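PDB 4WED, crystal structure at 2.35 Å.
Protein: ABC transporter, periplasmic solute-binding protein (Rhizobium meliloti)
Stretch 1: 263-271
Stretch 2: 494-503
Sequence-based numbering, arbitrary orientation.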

ATOM      1  N   GLY A 263     -27.115   4.879  10.176  1.00102.85           N
ATOM      2  CA  GLY A 263     -26.586   5.834  11.158  1.00 97.38           C
ATOM      3  C   GLY A 263     -25.216   5.483  11.722  1.00 92.39           C
ATOM      4  O   GLY A 263     -24.816   6.015  12.746  1.00 89.70           O
ATOM      5  N   PHE A 264     -24.473   4.594  11.079  1.00 90.57           N
ATOM      6  CA  PHE A 264     -23.128   4.247  11.619  1.00 89.55           C
ATOM      7  C   PHE A 264     -21.996   5.178  11.185  1.00 85.00           C
ATOM      8  O   PHE A 264     -22.075   5.833  10.149  1.00 80.44           O
ATOM      9  CB  PHE A 264     -22.750   2.778  11.356  1.00 89.41           C
ATOM     10  CG  PHE A 264     -23.378   1.827  12.341  1.00 93.05           C
ATOM     11  CD1 PHE A 264     -22.845   1.678  13.617  1.00 95.43           C
ATOM     12  CD2 PHE A 264     -24.519   1.123  12.018  1.00 97.65           C
ATOM     13  CE1 PHE A 264     -23.429   0.830  14.547  1.00 96.74           C
ATOM     14  CE2 PHE A 264     -25.106   0.274  12.941  1.00102.95           C
ATOM     15  CZ  PHE A 264     -24.556   0.126  14.205  1.00100.23           C
ATOM     16  N   ASN A 265     -20.962   5.234  12.024  1.00 82.95           N
ATOM     17  CA  ASN A 265     -19.730   5.936  11.710  1.00 81.05           C
ATOM     18  C   ASN A 265     -18.950   5.191  10.653  1.00 75.90           C
ATOM     19  O   ASN A 265     -18.541   4.045  10.853  1.00 72.55           O
ATOM     20  CB  ASN A 265     -18.870   6.071  12.956  1.00 84.86           C
ATOM     21  CG  ASN A 265     -19.437   7.073  13.934  1.00 88.75           C
ATOM     22  OD1 ASN A 265     -19.349   8.281  13.701  1.00 98.43           O
ATOM     23  ND2 ASN A 265     -20.022   6.589  15.030  1.00 87.10           N
ATOM     24  N   VAL A 266     -18.767   5.847   9.518  1.00 72.88           N
ATOM     25  CA  VAL A 266     -18.062   5.254   8.407  1.00 69.20           C
ATOM     26  C   VAL A 266     -16.952   6.197   8.037  1.00 67.56           C
ATOM     27  O   VAL A 266     -17.144   7.396   7.839  1.00 67.30           O
ATOM     28  CB  VAL A 266     -18.983   4.902   7.231  1.00 70.08           C
ATOM     29  CG1 VAL A 266     -18.194   4.317   6.084  1.00 68.69           C
ATOM     30  CG2 VAL A 266     -20.006   3.857   7.681  1.00 71.55           C
ATOM     31  N   VAL A 267     -15.773   5.595   7.989  1.00 65.91           N
ATOM     32  CA  VAL A 267     -14.557   6.282   8.016  1.00 64.77           C
ATOM     33  C   VAL A 267     -13.769   5.827   6.823  1.00 63.84           C
ATOM     34  O   VAL A 267     -13.392   4.669   6.717  1.00 63.68           O
ATOM     35  CB  VAL A 267     -13.805   5.959   9.301  1.00 66.55           C
ATOM     36  CG1 VAL A 267     -12.389   6.584   9.277  1.00 66.44           C
ATOM     37  CG2 VAL A 267     -14.606   6.489  10.479  1.00 67.04           C
ATOM     38  N   VAL A 268     -13.488   6.788   5.962  1.00 63.87           N
ATOM     39  CA  VAL A 268     -12.898   6.571   4.670  1.00 64.85           C
ATOM     40  C   VAL A 268     -11.553   7.254   4.681  1.00 64.92           C
ATOM     41  O   VAL A 268     -11.426   8.454   4.936  1.00 64.50           O
ATOM     42  CB  VAL A 268     -13.722   7.199   3.519  1.00 66.12           C
ATOM     43  CG1 VAL A 268     -13.272   6.618   2.190  1.00 67.08           C
ATOM     44  CG2 VAL A 268     -15.209   6.957   3.722  1.00 69.34           C
ATOM     45  N   ASP A 269     -10.556   6.450   4.406  1.00 66.12           N
ATOM     46  CA  ASP A 269      -9.207   6.898   4.217  1.00 65.08           C
ATOM     47  C   ASP A 269      -9.065   6.995   2.676  1.00 64.12           C
ATOM     48  O   ASP A 269      -9.392   6.034   1.953  1.00 68.12           O
ATOM     49  CB  ASP A 269      -8.345   5.827   4.897  1.00 66.34           C
ATOM     50  CG  ASP A 269      -6.873   5.985   4.693  1.00 68.27           C
ATOM     51  OD1 ASP A 269      -6.445   6.978   4.088  1.00 66.89           O
ATOM     52  OD2 ASP A 269      -6.134   5.041   5.130  1.00 77.95           O
ATOM     53  N   PRO A 270      -8.624   8.164   2.153  1.00 62.67           N
ATOM     54  CA  PRO A 270      -8.365   8.305   0.699  1.00 61.63           C
ATOM     55  C   PRO A 270      -7.349   7.296   0.130  1.00 60.29           C
ATOM     56  O   PRO A 270      -7.335   7.061  -1.083  1.00 64.26           O
ATOM     57  CB  PRO A 270      -7.809   9.722   0.562  1.00 62.10           C
ATOM     58  CG  PRO A 270      -8.164  10.423   1.813  1.00 63.75           C
ATOM     59  CD  PRO A 270      -8.291   9.395   2.895  1.00 63.04           C
ATOM     60  N   GLY A 271      -6.497   6.727   0.983  1.00 54.37           N
ATOM     61  CA  GLY A 271      -5.764   5.540   0.595  1.00 55.49           C
ATOM     62  C   GLY A 271      -4.395   5.800   0.021  1.00 55.40           C
ATOM     63  O   GLY A 271      -3.935   6.928   0.001  1.00 58.21           O
ATOM     64  N   VAL A 494      -7.634   4.584  -4.442  1.00 52.76           N
ATOM     65  CA  VAL A 494      -8.543   3.522  -4.001  1.00 57.23           C
ATOM     66  C   VAL A 494      -8.788   3.648  -2.492  1.00 59.18           C
ATOM     67  O   VAL A 494      -7.898   3.391  -1.697  1.00 59.14           O
ATOM     68  CB  VAL A 494      -7.924   2.158  -4.325  1.00 58.24           C
ATOM     69  CG1 VAL A 494      -8.777   1.000  -3.814  1.00 64.98           C
ATOM     70  CG2 VAL A 494      -7.716   2.019  -5.834  1.00 59.00           C
ATOM     71  N   PRO A 495     -10.009   4.025  -2.079  1.00 64.41           N
ATOM     72  CA  PRO A 495     -10.178   4.329  -0.659  1.00 62.01           C
ATOM     73  C   PRO A 495     -10.236   3.071   0.206  1.00 61.75           C
ATOM     74  O   PRO A 495     -10.438   1.965  -0.296  1.00 54.60           O
ATOM     75  CB  PRO A 495     -11.518   5.024  -0.640  1.00 63.50           C
ATOM     76  CG  PRO A 495     -12.293   4.235  -1.652  1.00 65.92           C
ATOM     77  CD  PRO A 495     -11.319   3.812  -2.724  1.00 65.69           C
ATOM     78  N   SER A 496     -10.029   3.265   1.502  1.00 64.11           N
ATOM     79  CA  SER A 496     -10.053   2.188   2.480  1.00 64.55           C
ATOM     80  C   SER A 496     -11.077   2.555   3.509  1.00 63.04           C
ATOM     81  O   SER A 496     -11.032   3.639   4.113  1.00 66.46           O
ATOM     82  CB  SER A 496      -8.689   2.037   3.158  1.00 67.64           C
ATOM     83  OG  SER A 496      -8.612   0.844   3.930  1.00 70.27           O
ATOM     84  N   ILE A 497     -12.013   1.655   3.704  1.00 63.91           N
ATOM     85  CA  ILE A 497     -13.218   1.987   4.424  1.00 65.27           C
ATOM     86  C   ILE A 497     -13.343   1.138   5.658  1.00 63.07           C
ATOM     87  O   ILE A 497     -13.284  -0.087   5.580  1.00 63.28           O
ATOM     88  CB  ILE A 497     -14.431   1.769   3.543  1.00 70.62           C
ATOM     89  CG1 ILE A 497     -14.286   2.618   2.276  1.00 70.11           C
ATOM     90  CG2 ILE A 497     -15.722   2.124   4.297  1.00 76.49           C
ATOM     91  CD1 ILE A 497     -15.145   2.106   1.137  1.00 74.56           C
ATOM     92  N   TRP A 498     -13.495   1.821   6.788  1.00 61.52           N
ATOM     93  CA  TRP A 498     -13.738   1.201   8.084  1.00 62.48           C
ATOM     94  C   TRP A 498     -15.064   1.655   8.630  1.00 61.86           C
ATOM     95  O   TRP A 498     -15.532   2.728   8.289  1.00 63.13           O
ATOM     96  CB  TRP A 498     -12.611   1.555   9.051  1.00 62.63           C
ATOM     97  CG  TRP A 498     -11.323   0.837   8.748  1.00 59.89           C
ATOM     98  CD1 TRP A 498     -10.427   1.122   7.759  1.00 59.39           C
ATOM     99  CD2 TRP A 498     -10.809  -0.294   9.435  1.00 60.56           C
ATOM    100  NE1 TRP A 498      -9.379   0.224   7.778  1.00 57.40           N
ATOM    101  CE2 TRP A 498      -9.595  -0.660   8.802  1.00 60.69           C
ATOM    102  CE3 TRP A 498     -11.267  -1.061  10.509  1.00 63.88           C
ATOM    103  CZ2 TRP A 498      -8.822  -1.733   9.246  1.00 60.25           C
ATOM    104  CZ3 TRP A 498     -10.506  -2.138  10.941  1.00 64.11           C
ATOM    105  CH2 TRP A 498      -9.290  -2.458  10.314  1.00 63.50           C
ATOM    106  N   ALA A 499     -15.727   0.809   9.418  1.00 63.55           N
ATOM    107  CA  ALA A 499     -16.828   1.285  10.239  1.00 63.29           C
ATOM    108  C   ALA A 499     -16.644   0.824  11.666  1.00 63.92           C
ATOM    109  O   ALA A 499     -16.123  -0.253  11.892  1.00 64.31           O
ATOM    110  CB  ALA A 499     -18.161   0.840   9.689  1.00 66.89           C
ATOM    111  N   HIS A 500     -17.043   1.665  12.619  1.00 65.18           N
ATOM    112  CA  HIS A 500     -17.091   1.316  14.032  1.00 66.13           C
ATOM    113  C   HIS A 500     -18.440   1.623  14.650  1.00 71.98           C
ATOM    114  O   HIS A 500     -19.311   2.293  14.056  1.00 73.09           O
ATOM    115  CB  HIS A 500     -16.025   2.068  14.842  1.00 66.34           C
ATOM    116  CG  HIS A 500     -16.117   3.568  14.782  1.00 66.15           C
ATOM    117  ND1 HIS A 500     -17.060   4.301  15.480  1.00 70.83           N
ATOM    118  CD2 HIS A 500     -15.348   4.471  14.133  1.00 66.08           C
ATOM    119  CE1 HIS A 500     -16.878   5.589  15.238  1.00 71.64           C
ATOM    120  NE2 HIS A 500     -15.833   5.720  14.435  1.00 68.52           N
ATOM    121  N   SER A 501     -18.594   1.149  15.882  1.00 74.86           N
ATOM    122  CA  SER A 501     -19.827   1.349  16.605  1.00 76.84           C
ATOM    123  C   SER A 501     -19.769   2.720  17.263  1.00 77.24           C
ATOM    124  O   SER A 501     -18.713   3.362  17.330  1.00 76.39           O
ATOM    125  CB  SER A 501     -20.053   0.233  17.626  1.00 77.37           C
ATOM    126  OG  SER A 501     -18.928   0.014  18.443  1.00 75.10           O
ATOM    127  N   LYS A 502     -20.928   3.147  17.731  1.00 77.37           N
ATOM    128  CA  LYS A 502     -21.102   4.399  18.404  1.00 77.25           C
ATOM    129  C   LYS A 502     -20.183   4.547  19.613  1.00 76.34           C
ATOM    130  O   LYS A 502     -19.756   5.651  19.911  1.00 78.58           O
ATOM    131  CB  LYS A 502     -22.570   4.550  18.844  1.00 78.57           C
ATOM    132  N   ARG A 503     -19.890   3.469  20.328  1.00 76.09           N
ATOM    133  CA  ARG A 503     -19.129   3.592  21.581  1.00 77.24           C
ATOM    134  C   ARG A 503     -17.616   3.776  21.334  1.00 76.58           C
ATOM    135  O   ARG A 503     -16.888   4.200  22.239  1.00 75.51           O
ATOM    136  CB  ARG A 503     -19.406   2.410  22.540  1.00 79.24           C
ATOM    137  CG  ARG A 503     -18.641   1.127  22.242  1.00 78.65           C
ATOM    138  CD  ARG A 503     -19.122  -0.070  23.067  1.00 82.35           C
ATOM    139  NE  ARG A 503     -18.307  -1.271  22.811  1.00 82.61           N
ATOM    140  CZ  ARG A 503     -17.650  -1.998  23.734  1.00 83.39           C
ATOM    141  NH1 ARG A 503     -17.710  -1.719  25.045  1.00 83.56           N
ATOM    142  NH2 ARG A 503     -16.940  -3.049  23.337  1.00 81.75           N
TER

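What holds the two strands together? They run antiparallel, their N-to-C directions 157° apart, and backbone hydrogen bonds join them in reciprocal pairs. Val267 N donates to Trp498 O at 2.9 Å, and Trp498 N returns a bond to Val267 O, also at 2.9 Å and almost straight at 178°. Two residues further along, the pattern repeats: Asp269 N reaches Ser496 O at 2.9 Å, and Ser496 N reaches Asp269 O at the same 2.9 Å. Both amides and both carbonyls of each pair are therefore satisfied by the facing residue. Val267 O and Trp498 O also lie 3.3 Å apart; the two carbonyls are brought together by the reciprocal pair of hydrogen bonds, and as two acceptors they form no hydrogen bond with each other.

What becomes of the pattern toward Asn265? It slackens. His500 N donates to Asn265 O, but at 3.3 Å and 150° this is a weak bond. Asn265 O also receives a CA-H...O contact from Ala499 CA at 3.3 Å. Similar contacts supplement the stronger bonds: Val266 CA lies 3.6 Å from Trp498 O, and Ile497 CA lies 3.5 Å from Val267 O, so these carbonyls serve a neighbouring CA as well as an amide.

How are the polar side chains satisfied? No side-chain hydrogen bond crosses the contact. The carboxylate of Asp269 turns back to its own stretch, where OD1 accepts from Gly271 N at 3.1 Å, linking the side chain to the backbone two residues on. His500 does likewise: its ND1 donates to Ser501 O at 2.7 Å and 167°, which satisfies ND1 within its own stretch. One face of that ring is covered by Asn265, whose CB sits 3.1 Å from His500 CE1, a tight approach. Ser496 OG and Ser501 OG find their partners elsewhere in the structure.

Where do the apolar groups meet? Val266, Val268, Ile497 and Ala499 share one face of the sheet. Val266 CG1 packs 3.8 Å from Ile497 CG2, on the diagonal, while Val266 CG2 meets Ala499 CB at 4.1 Å. Val268 CG1 lies 4.1 Å from Ile497 CG1 and 3.7 Å from Pro495 CB, which extends the apolar patch beyond the paired residues. Near the far end, Gly271 passes close to Val494: a CB on its backbone would fall 2.3 Å from Val494 O, a clash that the absence of a side chain avoids.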